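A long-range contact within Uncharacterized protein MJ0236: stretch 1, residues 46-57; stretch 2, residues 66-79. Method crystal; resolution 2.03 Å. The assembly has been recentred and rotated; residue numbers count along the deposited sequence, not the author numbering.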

# COMPACT_ATOMS: atom_id res chain seq x y z
N ASP B 46 -17.47 -10.55 22.45
CA ASP B 46 -16.20 -11.22 22.18
C ASP B 46 -15.39 -10.37 21.19
O ASP B 46 -15.89 -9.35 20.71
N PHE B 47 -14.17 -10.81 20.88
CA PHE B 47 -13.31 -10.05 19.98
C PHE B 47 -13.94 -9.75 18.62
O PHE B 47 -13.49 -8.86 17.91
N LYS B 48 -14.99 -10.49 18.28
CA LYS B 48 -15.67 -10.29 17.00
C LYS B 48 -16.44 -8.96 17.00
O LYS B 48 -16.74 -8.42 15.94
N ASP B 49 -16.77 -8.45 18.18
CA ASP B 49 -17.47 -7.18 18.27
C ASP B 49 -16.46 -6.04 18.33
O ASP B 49 -16.83 -4.90 18.59
N VAL B 50 -15.19 -6.36 18.09
CA VAL B 50 -14.13 -5.35 18.13
C VAL B 50 -13.47 -5.19 16.76
O VAL B 50 -13.07 -6.18 16.15
N ALA B 51 -13.34 -3.95 16.30
CA ALA B 51 -12.70 -3.69 15.00
C ALA B 51 -11.31 -3.06 15.15
O ALA B 51 -11.06 -2.29 16.09
N ALA B 52 -10.42 -3.39 14.21
CA ALA B 52 -9.06 -2.86 14.22
C ALA B 52 -8.34 -3.18 12.91
O ALA B 52 -8.92 -3.79 12.02
N LEU B 53 -7.07 -2.79 12.79
CA LEU B 53 -6.29 -3.05 11.58
C LEU B 53 -5.98 -4.52 11.43
O LEU B 53 -5.69 -5.19 12.41
N THR B 54 -6.05 -5.02 10.20
CA THR B 54 -5.74 -6.42 9.92
C THR B 54 -4.21 -6.55 9.95
O THR B 54 -3.67 -7.63 10.14
N GLY B 55 -3.53 -5.42 9.75
CA GLY B 55 -2.08 -5.40 9.81
C GLY B 55 -1.73 -4.67 11.10
O GLY B 55 -2.26 -4.99 12.16
N ARG B 56 -0.86 -3.67 11.00
CA ARG B 56 -0.46 -2.87 12.16
C ARG B 56 0.22 -1.60 11.69
O ARG B 56 0.44 -1.42 10.50
N ILE B 57 0.53 -0.71 12.63
CA ILE B 57 1.22 0.52 12.29
C ILE B 57 2.68 0.24 12.59
O ILE B 57 3.02 -0.12 13.73
N TYR B 66 4.22 3.34 8.48
CA TYR B 66 3.27 2.74 7.56
C TYR B 66 2.04 2.24 8.31
O TYR B 66 2.16 1.60 9.37
N ILE B 67 0.86 2.53 7.77
CA ILE B 67 -0.37 2.03 8.36
C ILE B 67 -0.76 0.87 7.44
O ILE B 67 -1.14 1.08 6.28
N VAL B 68 -0.65 -0.35 7.96
CA VAL B 68 -0.90 -1.55 7.17
C VAL B 68 -2.19 -2.32 7.43
O VAL B 68 -2.53 -2.61 8.57
N GLY B 69 -2.89 -2.67 6.35
CA GLY B 69 -4.12 -3.43 6.47
C GLY B 69 -5.39 -2.60 6.44
O GLY B 69 -5.35 -1.38 6.21
N ASP B 70 -6.52 -3.26 6.68
CA ASP B 70 -7.82 -2.61 6.66
C ASP B 70 -8.49 -2.72 8.02
O ASP B 70 -8.10 -3.55 8.84
N ILE B 71 -9.49 -1.88 8.24
CA ILE B 71 -10.21 -1.93 9.49
C ILE B 71 -11.32 -2.95 9.33
O ILE B 71 -12.16 -2.84 8.45
N GLU B 72 -11.30 -3.96 10.19
CA GLU B 72 -12.29 -5.00 10.15
C GLU B 72 -12.56 -5.53 11.55
O GLU B 72 -11.67 -5.54 12.41
N PHE B 73 -13.80 -5.96 11.77
CA PHE B 73 -14.18 -6.53 13.05
C PHE B 73 -13.51 -7.89 13.22
O PHE B 73 -13.37 -8.64 12.26
N GLY B 74 -13.09 -8.19 14.44
CA GLY B 74 -12.43 -9.45 14.70
C GLY B 74 -10.98 -9.45 14.28
O GLY B 74 -10.30 -10.45 14.42
N ALA B 75 -10.50 -8.32 13.77
CA ALA B 75 -9.10 -8.28 13.35
C ALA B 75 -8.11 -8.51 14.49
O ALA B 75 -7.13 -9.22 14.31
N SER B 76 -8.37 -7.93 15.66
CA SER B 76 -7.44 -8.07 16.78
C SER B 76 -7.92 -8.69 18.11
O SER B 76 -8.53 -8.01 18.93
N GLU B 77 -7.63 -9.97 18.32
CA GLU B 77 -8.00 -10.62 19.57
C GLU B 77 -7.21 -10.00 20.73
O GLU B 77 -7.75 -9.78 21.81
N HIS B 78 -5.94 -9.70 20.47
CA HIS B 78 -5.04 -9.12 21.46
C HIS B 78 -5.58 -7.85 22.13
O HIS B 78 -5.79 -7.84 23.33
N ILE B 79 -5.80 -6.79 21.35
CA ILE B 79 -6.32 -5.54 21.92
C ILE B 79 -7.77 -5.73 22.35
O ILE B 79 -8.26 -5.01 23.22

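The two stretches run antiparallel, and the antiparallel pairing sets the faces of the strand residues: Ala51, Leu53, Ile57, Ile67, Ile71 and Phe73 share one face of the sheet, Ala52 and Glu72 the other.

Phe47 has the largest covered area. Phe47, just before the strand, points its CA-to-CB bond toward stretch 2, and chi1 p with chi2 near 91° lets the ring receive Glu77: Glu77 CG lies 3.4 Å from the centroid of the Phe47 ring and only 11° off the normal. Glu77 thus packs its aliphatic stem, in m then t, over an aromatic face. At the ring edge, Phe47 CE1 sits 3.3 Å from Gly74 O. Gly74 has positive phi in the type II turn, and a CB there would come tight against Lys48 CD.

Leu53 (m, t) is the aliphatic hub of its face. Leu53 packs against Ile67 (CD1 of Leu53 to CG2 of Ile67, 3.9 Å) and Ile71 (CD2 of Leu53 to CG1 of Ile71, 4.0 Å), both partners being m, t as well. Further along, Phe73 (m) lays its ring against Ala51: Ala51 CB stands 3.7 Å from the centroid of the Phe73 ring, almost on the normal, a small residue paired with a large flat one.

Thr54 supplies the polar rule. With chi1 p, Thr54 OG1 accepts from Asp70 N at 2.8 Å, adding to the backbone bond from Thr54 N to Asp70 O (2.9 Å). Thr54 OG1 also lies 3.2 Å from Gly69 CA; a CB on Gly69 would clash with Thr54 OG1 and Gly55 N, and the backbone angles there already call for glycine. Thr54 CG2 meanwhile touches Glu72 CG at 4.0 Å.

Near the turn, Ala52 CB packs against Ser76 CB at 4.0 Å. Water 1 links the stretches here: it lies 2.9 Å from Val50 O, within hydrogen-bonding geometry, and accepts a weak bond from Ser76 N at 2.8 Å.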

# COMPACT_ATOMS: atom_id res chain seq x y z
CB ASP B 46 -16.42 -12.63 21.62
CG ASP B 46 -17.30 -12.63 20.38
OD1 ASP B 46 -17.10 -11.75 19.51
OD2 ASP B 46 -18.17 -13.52 20.27
CB PHE B 47 -11.97 -10.77 19.80
CG PHE B 47 -11.99 -11.87 18.77
CD1 PHE B 47 -11.66 -11.60 17.44
CD2 PHE B 47 -12.30 -13.17 19.13
CE1 PHE B 47 -11.66 -12.62 16.49
CE2 PHE B 47 -12.30 -14.20 18.19
CZ PHE B 47 -11.97 -13.92 16.87
CB LYS B 48 -16.64 -11.43 16.72
CG LYS B 48 -16.01 -12.80 16.57
CD LYS B 48 -15.12 -12.86 15.35
CE LYS B 48 -15.21 -14.23 14.67
NZ LYS B 48 -14.95 -15.38 15.60
CB ASP B 49 -18.37 -7.13 19.52
CG ASP B 49 -19.57 -8.06 19.43
OD1 ASP B 49 -19.90 -8.53 18.32
OD2 ASP B 49 -20.20 -8.32 20.48
CB VAL B 50 -13.03 -5.74 19.15
CG1 VAL B 50 -11.99 -4.63 19.25
CG2 VAL B 50 -13.65 -6.03 20.50
CB ALA B 51 -13.57 -2.80 14.13
CB ALA B 52 -8.29 -3.44 15.39
CB LEU B 53 -4.98 -2.26 11.59
CG LEU B 53 -5.12 -0.74 11.51
CD1 LEU B 53 -3.77 -0.07 11.69
CD2 LEU B 53 -5.74 -0.37 10.19
CB THR B 54 -6.31 -6.84 8.55
OG1 THR B 54 -5.95 -5.86 7.56
CG2 THR B 54 -7.83 -6.97 8.61
CB ARG B 56 0.49 -3.66 13.07
CG ARG B 56 -0.26 -4.41 14.18
CD ARG B 56 0.65 -4.79 15.34
NE ARG B 56 -0.13 -5.26 16.49
CZ ARG B 56 0.36 -5.46 17.71
NH1 ARG B 56 1.65 -5.26 17.96
NH2 ARG B 56 -0.45 -5.85 18.69
CB ILE B 57 0.72 1.70 13.13
CG1 ILE B 57 -0.77 1.90 12.85
CG2 ILE B 57 1.51 2.96 12.80
CD1 ILE B 57 -1.47 2.83 13.80
CB TYR B 66 3.87 1.52 6.85
CG TYR B 66 5.08 1.77 5.99
CD1 TYR B 66 4.97 2.46 4.78
CD2 TYR B 66 6.34 1.29 6.35
CE1 TYR B 66 6.07 2.63 3.95
CE2 TYR B 66 7.44 1.46 5.54
CZ TYR B 66 7.30 2.13 4.33
OH TYR B 66 8.38 2.29 3.49
CB ILE B 67 -1.46 3.11 8.42
CG1 ILE B 67 -0.95 4.26 9.30
CG2 ILE B 67 -2.73 2.52 9.01
CD1 ILE B 67 -1.95 5.35 9.56
CB VAL B 68 0.29 -2.55 7.36
CG1 VAL B 68 0.21 -3.70 6.35
CG2 VAL B 68 1.62 -1.80 7.24
CB ASP B 70 -8.74 -3.28 5.63
CG ASP B 70 -8.09 -3.41 4.28
OD1 ASP B 70 -7.66 -2.38 3.72
OD2 ASP B 70 -8.00 -4.55 3.78
CB ILE B 71 -10.82 -0.57 9.84
CG1 ILE B 71 -9.69 0.41 10.15
CG2 ILE B 71 -11.75 -0.71 11.03
CD1 ILE B 71 -10.16 1.81 10.45
CB GLU B 72 -11.79 -6.14 9.26
CG GLU B 72 -11.50 -5.72 7.83
CD GLU B 72 -12.52 -6.25 6.84
OE1 GLU B 72 -13.74 -6.07 7.08
OE2 GLU B 72 -12.09 -6.84 5.82
CB PHE B 73 -15.70 -6.70 13.13
CG PHE B 73 -16.41 -5.45 13.53
CD1 PHE B 73 -16.58 -5.14 14.87
CD2 PHE B 73 -16.85 -4.55 12.56
CE1 PHE B 73 -17.17 -3.95 15.25
CE2 PHE B 73 -17.44 -3.35 12.93
CZ PHE B 73 -17.61 -3.04 14.28
CB ALA B 75 -8.78 -6.95 12.65
CB SER B 76 -6.80 -6.70 17.09
OG SER B 76 -5.88 -6.79 18.18
CB GLU B 77 -7.70 -12.11 19.51
CG GLU B 77 -8.72 -12.91 18.74
CD GLU B 77 -8.22 -14.29 18.36
OE1 GLU B 77 -7.73 -15.00 19.26
OE2 GLU B 77 -8.33 -14.66 17.17
CB HIS B 78 -3.69 -8.81 20.80
CG HIS B 78 -2.66 -8.28 21.75
ND1 HIS B 78 -2.05 -9.06 22.71
CD2 HIS B 78 -2.15 -7.03 21.90
CE1 HIS B 78 -1.21 -8.31 23.41
NE2 HIS B 78 -1.25 -7.08 22.94
CB ILE B 79 -6.25 -4.37 20.90
CG1 ILE B 79 -4.81 -4.14 20.43
CG2 ILE B 79 -6.80 -3.10 21.53
CD1 ILE B 79 -3.88 -3.64 21.51
O HOH W 1 -10.80 -7.67 17.11